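Local coordinates for Low molecular weight protein-tyrosine-phosphatase yfkJ (Bacillus subtilis, PDB 4ETM) that dephosphorylates phosphotyrosine-containing proteins as a low molecular weight protein tyrosine phosphatase and takes part in resistance to ethanol stress, at residues Ser32-Ala37 with Gln154-Gly159; Gly61-Asn66 with Asp142-Gly147. All coordinates share one frame; numbering follows the deposited sequence.

Interaction 1 (Ser32-Ala37 with Gln154-Gly159)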
ATOM      1  N   SER A  32       8.450  -1.767  12.999  1.00 12.29           N
ATOM      2  CA  SER A  32       9.434  -0.715  12.778  1.00  9.80           C
ATOM      3  C   SER A  32      10.363  -0.481  13.983  1.00 10.01           C
ATOM      4  O   SER A  32      11.547  -0.228  13.774  1.00 12.61           O
ATOM      5  CB  SER A  32       8.834   0.583  12.220  1.00 10.80           C
ATOM      6  OG  SER A  32       7.890   1.149  13.110  1.00 13.05           O
ATOM      7  N   PRO A  33       9.853  -0.573  15.224  1.00 12.23           N
ATOM      8  CA  PRO A  33      10.839  -0.439  16.301  1.00 13.80           C
ATOM      9  C   PRO A  33      11.842  -1.589  16.282  1.00 13.74           C
ATOM     10  O   PRO A  33      13.019  -1.364  16.547  1.00 16.43           O
ATOM     11  CB  PRO A  33       9.979  -0.481  17.575  1.00 13.99           C
ATOM     12  CG  PRO A  33       8.628   0.005  17.119  1.00 12.19           C
ATOM     13  CD  PRO A  33       8.473  -0.600  15.758  1.00 13.82           C
ATOM     14  N   MET A  34      11.388  -2.798  15.953  1.00 11.40           N
ATOM     15  CA  MET A  34      12.298  -3.947  15.894  1.00 11.08           C
ATOM     16  C   MET A  34      13.336  -3.708  14.808  1.00 14.33           C
ATOM     17  O   MET A  34      14.514  -3.999  14.996  1.00 15.72           O
ATOM     18  CB  MET A  34      11.536  -5.241  15.614  1.00 14.93           C
ATOM     19  CG  MET A  34      12.375  -6.491  15.793  1.00 16.78           C
ATOM     20  SD  MET A  34      11.596  -8.053  15.297  1.00 15.61           S
ATOM     21  CE  MET A  34      10.228  -8.190  16.443  1.00 17.16           C
ATOM     22  N   ALA A  35      12.889  -3.155  13.681  1.00 12.11           N
ATOM     23  CA  ALA A  35      13.796  -2.901  12.571  1.00 11.95           C
ATOM     24  C   ALA A  35      14.784  -1.801  12.930  1.00 13.67           C
ATOM     25  O   ALA A  35      15.985  -1.942  12.702  1.00 16.62           O
ATOM     26  CB  ALA A  35      13.036  -2.547  11.320  1.00 14.77           C
ATOM     27  N   GLU A  36      14.271  -0.712  13.491  1.00 13.97           N
ATOM     28  CA  GLU A  36      15.124   0.372  13.970  1.00 15.59           C
ATOM     29  C   GLU A  36      16.271  -0.137  14.867  1.00 15.50           C
ATOM     30  O   GLU A  36      17.452   0.134  14.604  1.00 16.70           O
ATOM     31  CB  GLU A  36      14.278   1.427  14.704  1.00 13.42           C
ATOM     32  CG  GLU A  36      15.087   2.670  15.081  1.00 13.93           C
ATOM     33  CD  GLU A  36      14.443   3.508  16.157  1.00 15.33           C
ATOM     34  OE1 GLU A  36      15.199   4.223  16.859  1.00 20.63           O
ATOM     35  OE2 GLU A  36      13.201   3.474  16.296  1.00 16.70           O
ATOM     36  N   ALA A  37      15.924  -0.884  15.905  1.00 16.57           N
ATOM     37  CA  ALA A  37      16.902  -1.386  16.864  1.00 15.16           C
ATOM     38  C   ALA A  37      17.875  -2.354  16.214  1.00 14.50           C
ATOM     39  O   ALA A  37      19.082  -2.278  16.440  1.00 18.47           O
ATOM     40  CB  ALA A  37      16.193  -2.057  18.022  1.00 19.91           C
ATOM     41  N   GLN A 154      12.875 -12.982  12.148  1.00 15.61           N
ATOM     42  CA  GLN A 154      13.682 -13.579  11.092  1.00 16.68           C
ATOM     43  C   GLN A 154      13.683 -12.714   9.841  1.00 17.36           C
ATOM     44  O   GLN A 154      14.739 -12.454   9.262  1.00 22.11           O
ATOM     45  CB  GLN A 154      13.226 -15.007  10.765  1.00 25.49           C
ATOM     46  CG  GLN A 154      13.775 -16.049  11.724  1.00 36.96           C
ATOM     47  CD  GLN A 154      13.211 -17.442  11.486  1.00 46.64           C
ATOM     48  OE1 GLN A 154      12.444 -17.668  10.546  1.00 52.66           O
ATOM     49  NE2 GLN A 154      13.590 -18.386  12.346  1.00 41.07           N
ATOM     50  N   LEU A 155      12.499 -12.256   9.452  1.00 15.79           N
ATOM     51  CA  LEU A 155      12.359 -11.428   8.261  1.00 17.75           C
ATOM     52  C   LEU A 155      13.079 -10.095   8.410  1.00 20.86           C
ATOM     53  O   LEU A 155      13.738  -9.634   7.488  1.00 19.37           O
ATOM     54  CB  LEU A 155      10.881 -11.206   7.947  1.00 18.34           C
ATOM     55  CG  LEU A 155      10.145 -12.452   7.455  1.00 19.88           C
ATOM     56  CD1 LEU A 155       8.660 -12.200   7.448  1.00 19.84           C
ATOM     57  CD2 LEU A 155      10.633 -12.846   6.064  1.00 18.28           C
ATOM     58  N   ILE A 156      12.951  -9.475   9.577  1.00 14.92           N
ATOM     59  CA  ILE A 156      13.521  -8.158   9.774  1.00 14.42           C
ATOM     60  C   ILE A 156      15.045  -8.240   9.889  1.00 16.73           C
ATOM     61  O   ILE A 156      15.741  -7.331   9.428  1.00 17.63           O
ATOM     62  CB  ILE A 156      12.873  -7.435  10.956  1.00 13.15           C
ATOM     63  CG1 ILE A 156      11.462  -6.990  10.563  1.00 12.42           C
ATOM     64  CG2 ILE A 156      13.693  -6.243  11.368  1.00 15.21           C
ATOM     65  CD1 ILE A 156      10.705  -6.254  11.682  1.00 12.39           C
ATOM     66  N   LYS A 157      15.565  -9.339  10.447  1.00 16.85           N
ATOM     67  CA  LYS A 157      17.013  -9.531  10.463  1.00 18.43           C
ATOM     68  C   LYS A 157      17.609  -9.575   9.061  1.00 20.84           C
ATOM     69  O   LYS A 157      18.537  -8.833   8.765  1.00 22.83           O
ATOM     70  CB  LYS A 157      17.414 -10.775  11.255  1.00 17.96           C
ATOM     71  CG  LYS A 157      17.347 -10.570  12.760  1.00 27.71           C
ATOM     72  CD  LYS A 157      17.651 -11.837  13.528  1.00 24.16           C
ATOM     73  CE  LYS A 157      19.096 -12.256  13.360  1.00 28.67           C
ATOM     74  NZ  LYS A 157      19.380 -13.485  14.151  1.00 37.96           N
ATOM     75  N   THR A 158      17.075 -10.437   8.204  1.00 20.03           N
ATOM     76  CA  THR A 158      17.604 -10.568   6.849  1.00 23.16           C
ATOM     77  C   THR A 158      17.390  -9.286   6.042  1.00 22.10           C
ATOM     78  O   THR A 158      18.262  -8.854   5.284  1.00 25.17           O
ATOM     79  CB  THR A 158      17.005 -11.784   6.110  1.00 31.73           C
ATOM     80  OG1 THR A 158      15.594 -11.622   5.959  1.00 45.49           O
ATOM     81  CG2 THR A 158      17.271 -13.045   6.894  1.00 27.37           C
ATOM     82  N   GLY A 159      16.235  -8.666   6.226  1.00 18.84           N
ATOM     83  CA  GLY A 159      15.941  -7.451   5.501  1.00 17.68           C
ATOM     84  C   GLY A 159      16.920  -6.349   5.864  1.00 19.26           C
ATOM     85  O   GLY A 159      17.416  -5.652   4.979  1.00 20.85           O
TER

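Interaction 2 (Gly61-Asn66 with Asp142-Gly147)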
ATOM      1  N   GLY A  61      -2.066   6.379  14.678  1.00 14.34           N
ATOM      2  CA  GLY A  61      -1.742   7.128  15.881  1.00 14.49           C
ATOM      3  C   GLY A  61      -2.201   6.512  17.188  1.00 11.41           C
ATOM      4  O   GLY A  61      -2.115   7.161  18.235  1.00 14.14           O
ATOM      5  N   TRP A  62      -2.660   5.268  17.165  1.00 12.69           N
ATOM      6  CA  TRP A  62      -3.215   4.656  18.374  1.00 11.31           C
ATOM      7  C   TRP A  62      -2.225   4.533  19.524  1.00 13.44           C
ATOM      8  O   TRP A  62      -2.629   4.553  20.673  1.00 16.16           O
ATOM      9  CB  TRP A  62      -3.750   3.256  18.078  1.00 13.23           C
ATOM     10  CG  TRP A  62      -4.567   3.180  16.876  1.00 17.74           C
ATOM     11  CD1 TRP A  62      -5.901   3.472  16.763  1.00 15.96           C
ATOM     12  CD2 TRP A  62      -4.125   2.789  15.580  1.00 15.94           C
ATOM     13  NE1 TRP A  62      -6.308   3.274  15.468  1.00 19.29           N
ATOM     14  CE2 TRP A  62      -5.238   2.856  14.720  1.00 17.97           C
ATOM     15  CE3 TRP A  62      -2.889   2.377  15.059  1.00 13.98           C
ATOM     16  CZ2 TRP A  62      -5.157   2.528  13.369  1.00 17.87           C
ATOM     17  CZ3 TRP A  62      -2.808   2.071  13.719  1.00 14.17           C
ATOM     18  CH2 TRP A  62      -3.935   2.137  12.888  1.00 18.58           C
ATOM     19  N   HIS A  63      -0.932   4.418  19.216  1.00 13.44           N
ATOM     20  CA  HIS A  63       0.045   4.042  20.237  1.00 13.93           C
ATOM     21  C   HIS A  63       1.092   5.105  20.508  1.00 15.79           C
ATOM     22  O   HIS A  63       2.061   4.846  21.217  1.00 18.09           O
ATOM     23  CB  HIS A  63       0.759   2.765  19.808  1.00 15.22           C
ATOM     24  CG  HIS A  63      -0.166   1.678  19.371  1.00 14.82           C
ATOM     25  ND1 HIS A  63      -1.094   1.095  20.217  1.00 15.06           N
ATOM     26  CD2 HIS A  63      -0.308   1.055  18.177  1.00 15.91           C
ATOM     27  CE1 HIS A  63      -1.757   0.164  19.559  1.00 16.75           C
ATOM     28  NE2 HIS A  63      -1.295   0.115  18.322  1.00 13.60           N
ATOM     29  N   ILE A  64       0.896   6.288  19.942  1.00 13.69           N
ATOM     30  CA  ILE A  64       1.811   7.406  20.157  1.00 14.76           C
ATOM     31  C   ILE A  64       2.274   7.542  21.610  1.00 17.39           C
ATOM     32  O   ILE A  64       1.463   7.618  22.549  1.00 16.51           O
ATOM     33  CB  ILE A  64       1.205   8.739  19.671  1.00 14.37           C
ATOM     34  CG1 ILE A  64       0.997   8.707  18.160  1.00 15.55           C
ATOM     35  CG2 ILE A  64       2.089   9.899  20.096  1.00 17.24           C
ATOM     36  CD1 ILE A  64       0.265   9.902  17.583  1.00 15.23           C
ATOM     37  N   GLY A  65       3.592   7.534  21.786  1.00 16.80           N
ATOM     38  CA  GLY A  65       4.182   7.711  23.101  1.00 16.22           C
ATOM     39  C   GLY A  65       4.449   6.428  23.872  1.00 20.62           C
ATOM     40  O   GLY A  65       5.051   6.470  24.950  1.00 21.67           O
ATOM     41  N   ASN A  66       4.004   5.295  23.337  1.00 18.43           N
ATOM     42  CA  ASN A  66       4.218   4.006  23.990  1.00 18.30           C
ATOM     43  C   ASN A  66       5.505   3.306  23.551  1.00 19.10           C
ATOM     44  O   ASN A  66       5.956   3.479  22.419  1.00 17.75           O
ATOM     45  CB  ASN A  66       3.010   3.099  23.766  1.00 20.43           C
ATOM     46  CG  ASN A  66       1.718   3.719  24.295  1.00 24.90           C
ATOM     47  OD1 ASN A  66       1.746   4.663  25.090  1.00 30.05           O
ATOM     48  ND2 ASN A  66       0.586   3.193  23.854  1.00 29.61           N
ATOM     49  N   ASP A 142       2.136  -8.362  10.154  1.00 13.48           N
ATOM     50  CA  ASP A 142       1.932  -7.565  11.357  1.00 16.25           C
ATOM     51  C   ASP A 142       1.613  -8.489  12.521  1.00 15.41           C
ATOM     52  O   ASP A 142       0.538  -9.060  12.562  1.00 15.15           O
ATOM     53  CB  ASP A 142       0.773  -6.599  11.132  1.00 13.80           C
ATOM     54  CG  ASP A 142       0.617  -5.591  12.250  1.00 12.12           C
ATOM     55  OD1 ASP A 142       1.304  -5.717  13.272  1.00 12.34           O
ATOM     56  OD2 ASP A 142      -0.232  -4.681  12.103  1.00 17.54           O
ATOM     57  N   PRO A 143       2.539  -8.611  13.480  1.00 16.72           N
ATOM     58  CA  PRO A 143       2.381  -9.527  14.614  1.00 16.70           C
ATOM     59  C   PRO A 143       1.387  -8.999  15.645  1.00 17.25           C
ATOM     60  O   PRO A 143       0.955  -9.754  16.516  1.00 19.76           O
ATOM     61  CB  PRO A 143       3.795  -9.604  15.190  1.00 15.59           C
ATOM     62  CG  PRO A 143       4.361  -8.289  14.896  1.00 15.14           C
ATOM     63  CD  PRO A 143       3.796  -7.846  13.566  1.00 15.75           C
ATOM     64  N   TYR A 144       0.994  -7.730  15.524  1.00 18.73           N
ATOM     65  CA  TYR A 144      -0.086  -7.209  16.352  1.00 20.94           C
ATOM     66  C   TYR A 144      -1.322  -8.041  16.056  1.00 22.09           C
ATOM     67  O   TYR A 144      -2.111  -8.329  16.948  1.00 23.19           O
ATOM     68  CB  TYR A 144      -0.360  -5.733  16.032  1.00 18.47           C
ATOM     69  CG  TYR A 144      -1.361  -5.052  16.948  1.00 20.67           C
ATOM     70  CD1 TYR A 144      -0.958  -4.469  18.138  1.00 19.61           C
ATOM     71  CD2 TYR A 144      -2.709  -5.004  16.617  1.00 24.99           C
ATOM     72  CE1 TYR A 144      -1.865  -3.853  18.972  1.00 19.91           C
ATOM     73  CE2 TYR A 144      -3.628  -4.396  17.444  1.00 22.65           C
ATOM     74  CZ  TYR A 144      -3.202  -3.817  18.622  1.00 25.23           C
ATOM     75  OH  TYR A 144      -4.133  -3.205  19.445  1.00 27.67           O
ATOM     76  N   TYR A 145      -1.460  -8.441  14.793  1.00 21.45           N
ATOM     77  CA  TYR A 145      -2.591  -9.255  14.360  1.00 22.97           C
ATOM     78  C   TYR A 145      -2.273 -10.751  14.300  1.00 23.94           C
ATOM     79  O   TYR A 145      -3.087 -11.561  14.723  1.00 25.98           O
ATOM     80  CB  TYR A 145      -3.126  -8.772  13.010  1.00 21.37           C
ATOM     81  CG  TYR A 145      -3.635  -7.341  13.034  1.00 23.76           C
ATOM     82  CD1 TYR A 145      -4.791  -7.017  13.721  1.00 23.46           C
ATOM     83  CD2 TYR A 145      -2.947  -6.309  12.389  1.00 21.33           C
ATOM     84  CE1 TYR A 145      -5.255  -5.711  13.756  1.00 27.33           C
ATOM     85  CE2 TYR A 145      -3.407  -5.009  12.420  1.00 27.17           C
ATOM     86  CZ  TYR A 145      -4.561  -4.717  13.104  1.00 29.25           C
ATOM     87  OH  TYR A 145      -5.020  -3.423  13.139  1.00 29.51           O
ATOM     88  N   THR A 146      -1.105 -11.121  13.780  1.00 23.34           N
ATOM     89  CA  THR A 146      -0.797 -12.544  13.607  1.00 19.71           C
ATOM     90  C   THR A 146      -0.401 -13.243  14.901  1.00 19.31           C
ATOM     91  O   THR A 146      -0.629 -14.439  15.036  1.00 22.72           O
ATOM     92  CB  THR A 146       0.359 -12.774  12.611  1.00 26.31           C
ATOM     93  OG1 THR A 146       1.584 -12.296  13.182  1.00 20.08           O
ATOM     94  CG2 THR A 146       0.100 -12.069  11.297  1.00 19.41           C
ATOM     95  N   GLY A 147       0.200 -12.500  15.832  1.00 20.27           N
ATOM     96  CA  GLY A 147       0.776 -13.072  17.041  1.00 22.04           C
ATOM     97  C   GLY A 147       2.142 -13.725  16.872  1.00 17.25           C
ATOM     98  O   GLY A 147       2.687 -14.310  17.813  1.00 25.19           O
TER

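Interaction 1 (Ser32-Ala37 with Gln154-Gly159)
Two helices come side by side here, with Ala35 CA and Ile156 CA, the nearest CA pair, 6.0 Å apart. The small methyl side chain of Ala35 probably helps the helices come this near: Ile156 CG2 settles on the helix surface itself, 3.6 Å from Ala35 CA, and also meets the methyl group, with Ala35 CB 3.8 Å from Ile156 CG2. The isoleucine divides its two branches between two neighbours. Its CG1 lies beside its own backbone N (chi1 -73°), and with chi2 fully extended CD1 is carried out toward Met34, ending 4.1 Å from Met34 SD and just as near Met34 CB. The methionine chain runs straight as far as the sulfur and then bends (chi3 -64°), turning CE away from Ile156 CD1.

The helices are 31-45, whose first residue, the active-site Arg31, closes the C(X)5R P-loop that begins at the nucleophile Cys25, and the C-terminal 149-170. Both belong to the alpha/beta fold built around a four-stranded parallel sheet. Ala35 also rests on Phe23 of strand 19-25, which runs into that loop, while Met34 reaches Thr72 and Ile75 of helix 70-78. All three touching residues are buried, and the contact between the segments is wholly apolar. Ile156 additionally packs against Ile38 and against the side chain of Arg31.

Interaction 2 (Gly61-Asn66 with Asp142-Gly147)
The carbonyl O of Asp142 is gripped by two amides of the short helix 143-146, Thr146 N at 2.9 Å and Tyr145 N at 3.1 Å, and this turn of helix presents Tyr144 to the ring of His63. The Asp142 carboxylate works on the same turn from its N-cap position. Its OD1 accepts from Tyr144 N at 3.0 Å, the amide lying well above the carboxylate plane, with an N-H...O angle of 149°.

Across the contact only two rings meet. The Tyr144 ring is swung out from the helix, CG anti to the backbone N (chi1 -173°), and brings its CE1 to 4.1 Å from His63 NE2; its OH comes equally near His63 CE1. The ring planes stand at 52° with centroids 5.6 Å apart, an oblique meeting rather than a classical stack, in which the CE1 and OH end of the tyrosine comes up to the CE1 and NE2 end of the imidazole.

In this family the loop carrying the catalytic acid and the loop after the second strand are walls of the active-site cleft, and here Asp142, the proton donor, sits at the start of one of them. The opposing loop is shaped by two successive turns, a type I turn from Gly61 to Ile64 and a type II turn from His63 to Asn66, the second closed by Asn66 N to His63 O at 2.9 Å with Gly65 in its positive-phi place. Trp62 CB covers one face of the imidazole, 3.9 Å above its plane, and Tyr144 CD2 lies over the Tyr145 ring. Beyond the pair, His63 touches Ile29, and the Trp62 ring meets Phe119 of the second subunit edge-to-face.

Interaction 1 lies in the core and interaction 2 on the surface, their centres 15 Å apart and their nearest atoms about 6 Å, without touching. The catalytic site relates them. Side chain to side chain, Ile156 of interaction 1 is about 4 Å from Arg31 and about 8 Å from the nucleophile Cys25; in interaction 2, Tyr144 is about 7 Å from Arg31 and His63 about 8 Å from Cys25. A phosphate ion, probably from the crystallisation liquor, lies about 3 Å from the Tyr144 side chain. Helix 143-146 leads along the chain into helix 149-170, and Pro143 packs back on Phe149 and Val152, joining the acid-bearing turn to the helix of interaction 1.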